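Local coordinates for protein ferritin heavy chain (Trichoplusia ni, PDB 1Z6O) that stores iron in a soluble, non-toxic form, its heavy chain oxidising ferrous iron for deposition as ferric hydroxides inside a 24-chain shell of heavy and light chains, at residues Y144-G147 / D148-E152. Sequence-based numbering, arbitrary orientation.
Sequences YLTG and DFLEE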
loop_
_atom_site.group_PDB
_atom_site.type_symbol
_atom_site.label_atom_id
_atom_site.label_comp_id
_atom_site.label_asym_id
_atom_site.label_seq_id
_atom_site.Cartn_x
_atom_site.Cartn_y
_atom_site.Cartn_z
ATOM N N TYR M 144 -44.690 -5.612 -21.785
ATOM C CA TYR M 144 -44.241 -5.110 -20.488
ATOM C C TYR M 144 -44.961 -5.824 -19.336
ATOM O O TYR M 144 -44.336 -6.258 -18.359
ATOM C CB TYR M 144 -44.508 -3.606 -20.410
ATOM C CG TYR M 144 -44.074 -2.972 -19.109
ATOM C CD1 TYR M 144 -42.739 -3.027 -18.698
ATOM C CD2 TYR M 144 -44.985 -2.297 -18.304
ATOM C CE1 TYR M 144 -42.321 -2.415 -17.516
ATOM C CE2 TYR M 144 -44.577 -1.676 -17.115
ATOM C CZ TYR M 144 -43.244 -1.740 -16.734
ATOM O OH TYR M 144 -42.827 -1.119 -15.578
ATOM N N LEU M 145 -46.280 -5.943 -19.440
ATOM C CA LEU M 145 -47.047 -6.617 -18.391
ATOM C C LEU M 145 -46.686 -8.096 -18.303
ATOM O O LEU M 145 -46.664 -8.678 -17.220
ATOM C CB LEU M 145 -48.552 -6.493 -18.665
ATOM C CG LEU M 145 -49.092 -5.055 -18.555
ATOM C CD1 LEU M 145 -50.536 -5.002 -19.034
ATOM C CD2 LEU M 145 -48.986 -4.575 -17.104
ATOM N N THR M 146 -46.409 -8.705 -19.446
ATOM C CA THR M 146 -46.088 -10.125 -19.460
ATOM C C THR M 146 -44.684 -10.420 -18.921
ATOM O O THR M 146 -44.511 -11.277 -18.053
ATOM C CB THR M 146 -46.189 -10.704 -20.889
ATOM O OG1 THR M 146 -47.515 -10.507 -21.399
ATOM C CG2 THR M 146 -45.884 -12.203 -20.879
ATOM N N GLY M 147 -43.693 -9.690 -19.422
ATOM C CA GLY M 147 -42.314 -9.936 -19.027
ATOM C C GLY M 147 -41.866 -9.394 -17.686
ATOM O O GLY M 147 -40.925 -9.909 -17.087
ATOM N N ASP M 148 -42.514 -8.341 -17.216
ATOM C CA ASP M 148 -42.158 -7.750 -15.931
ATOM C C ASP M 148 -43.148 -8.123 -14.837
ATOM O O ASP M 148 -42.789 -8.766 -13.853
ATOM C CB ASP M 148 -42.111 -6.230 -16.043
ATOM C CG ASP M 148 -40.803 -5.730 -16.612
ATOM O OD1 ASP M 148 -39.926 -5.330 -15.813
ATOM O OD2 ASP M 148 -40.650 -5.745 -17.855
ATOM N N PHE M 149 -44.401 -7.723 -15.013
ATOM C CA PHE M 149 -45.404 -7.999 -13.998
ATOM C C PHE M 149 -45.740 -9.464 -13.788
ATOM O O PHE M 149 -45.725 -9.925 -12.649
ATOM C CB PHE M 149 -46.671 -7.184 -14.272
ATOM C CG PHE M 149 -46.546 -5.748 -13.839
ATOM C CD1 PHE M 149 -45.717 -4.875 -14.531
ATOM C CD2 PHE M 149 -47.175 -5.301 -12.679
ATOM C CE1 PHE M 149 -45.503 -3.569 -14.067
ATOM C CE2 PHE M 149 -46.966 -3.999 -12.207
ATOM C CZ PHE M 149 -46.127 -3.139 -12.902
ATOM N N LEU M 150 -46.032 -10.213 -14.850
ATOM C CA LEU M 150 -46.353 -11.629 -14.642
ATOM C C LEU M 150 -45.147 -12.393 -14.100
ATOM O O LEU M 150 -45.297 -13.313 -13.299
ATOM C CB LEU M 150 -46.861 -12.285 -15.934
ATOM C CG LEU M 150 -48.280 -11.866 -16.355
ATOM C CD1 LEU M 150 -48.734 -12.715 -17.565
ATOM C CD2 LEU M 150 -49.255 -12.076 -15.180
ATOM N N GLU M 151 -43.949 -12.015 -14.529
ATOM C CA GLU M 151 -42.733 -12.678 -14.041
ATOM C C GLU M 151 -42.692 -12.581 -12.506
ATOM O O GLU M 151 -42.505 -13.581 -11.801
ATOM C CB GLU M 151 -41.502 -11.991 -14.640
ATOM C CG GLU M 151 -40.161 -12.436 -14.065
ATOM C CD GLU M 151 -39.830 -13.879 -14.387
ATOM O OE1 GLU M 151 -40.480 -14.458 -15.287
ATOM O OE2 GLU M 151 -38.910 -14.437 -13.751
ATOM N N GLU M 152 -42.893 -11.375 -11.989
ATOM C CA GLU M 152 -42.883 -11.164 -10.545
ATOM C C GLU M 152 -44.025 -11.940 -9.872
ATOM O O GLU M 152 -43.859 -12.489 -8.773
ATOM C CB GLU M 152 -43.024 -9.670 -10.234
ATOM C CG GLU M 152 -42.327 -9.265 -8.959
ATOM C CD GLU M 152 -40.808 -9.387 -9.064
ATOM O OE1 GLU M 152 -40.130 -9.320 -8.014
ATOM O OE2 GLU M 152 -40.294 -9.545 -10.198
#
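Phe149 turns its edge toward the face of Tyr144 five residues earlier, within helix 139-168 of the ferritin four-helix bundle. The pair is an offset edge-to-face stack, as ring planes 67° apart and centroids 5.7 Å apart attest. The bond from Asp148 N to Tyr144 O still spans four residues, but the next, from Leu150 N to Leu145 O at 2.9 Å, spans five, which marks a wider pi-type turn; its donor lies nearly in line with the carbonyl (C=O...N 168°).

Traced outward, Phe149 first meets backbone, its CB lying 3.3 Å from Leu145 O. With CG anti to the carbonyl carbon (chi1 -79°), the ring is carried back toward the preceding turn. There CD1 approaches the methyl Leu145 CD2 at 4.2 Å, and CE1, farther out, comes within 3.7 Å of Tyr144 CE2 and also touches CZ and OH. Beyond the two segments Phe149 packs on Lys73 and Leu74 of helix 54-80, and its side chain lies about 5 Å at nearest from the bound iron, beside the iron ligands Glu32 and His70. Its position is consistent with apolar packing next to the ferroxidase site.

A second neighbour of the Tyr144 ring is the carboxylate of Asp148, whose OD2 is 3.5 Å from CD1; from helix 54-80 the ring of Tyr77 meets Tyr144 with the planes only slightly tilted. Replacing the tyrosine with an alanine would probably leave a gap beside Phe149 CE1, freeing that ring to rock, and deprive Asp148 OD2 and Tyr77 of the ring they meet.

Thr146 O, buried and without a hydrogen-bond partner in the model, is probably left so by the shift in register; the CB of Leu150 lies 3.3 Å from this carbonyl oxygen.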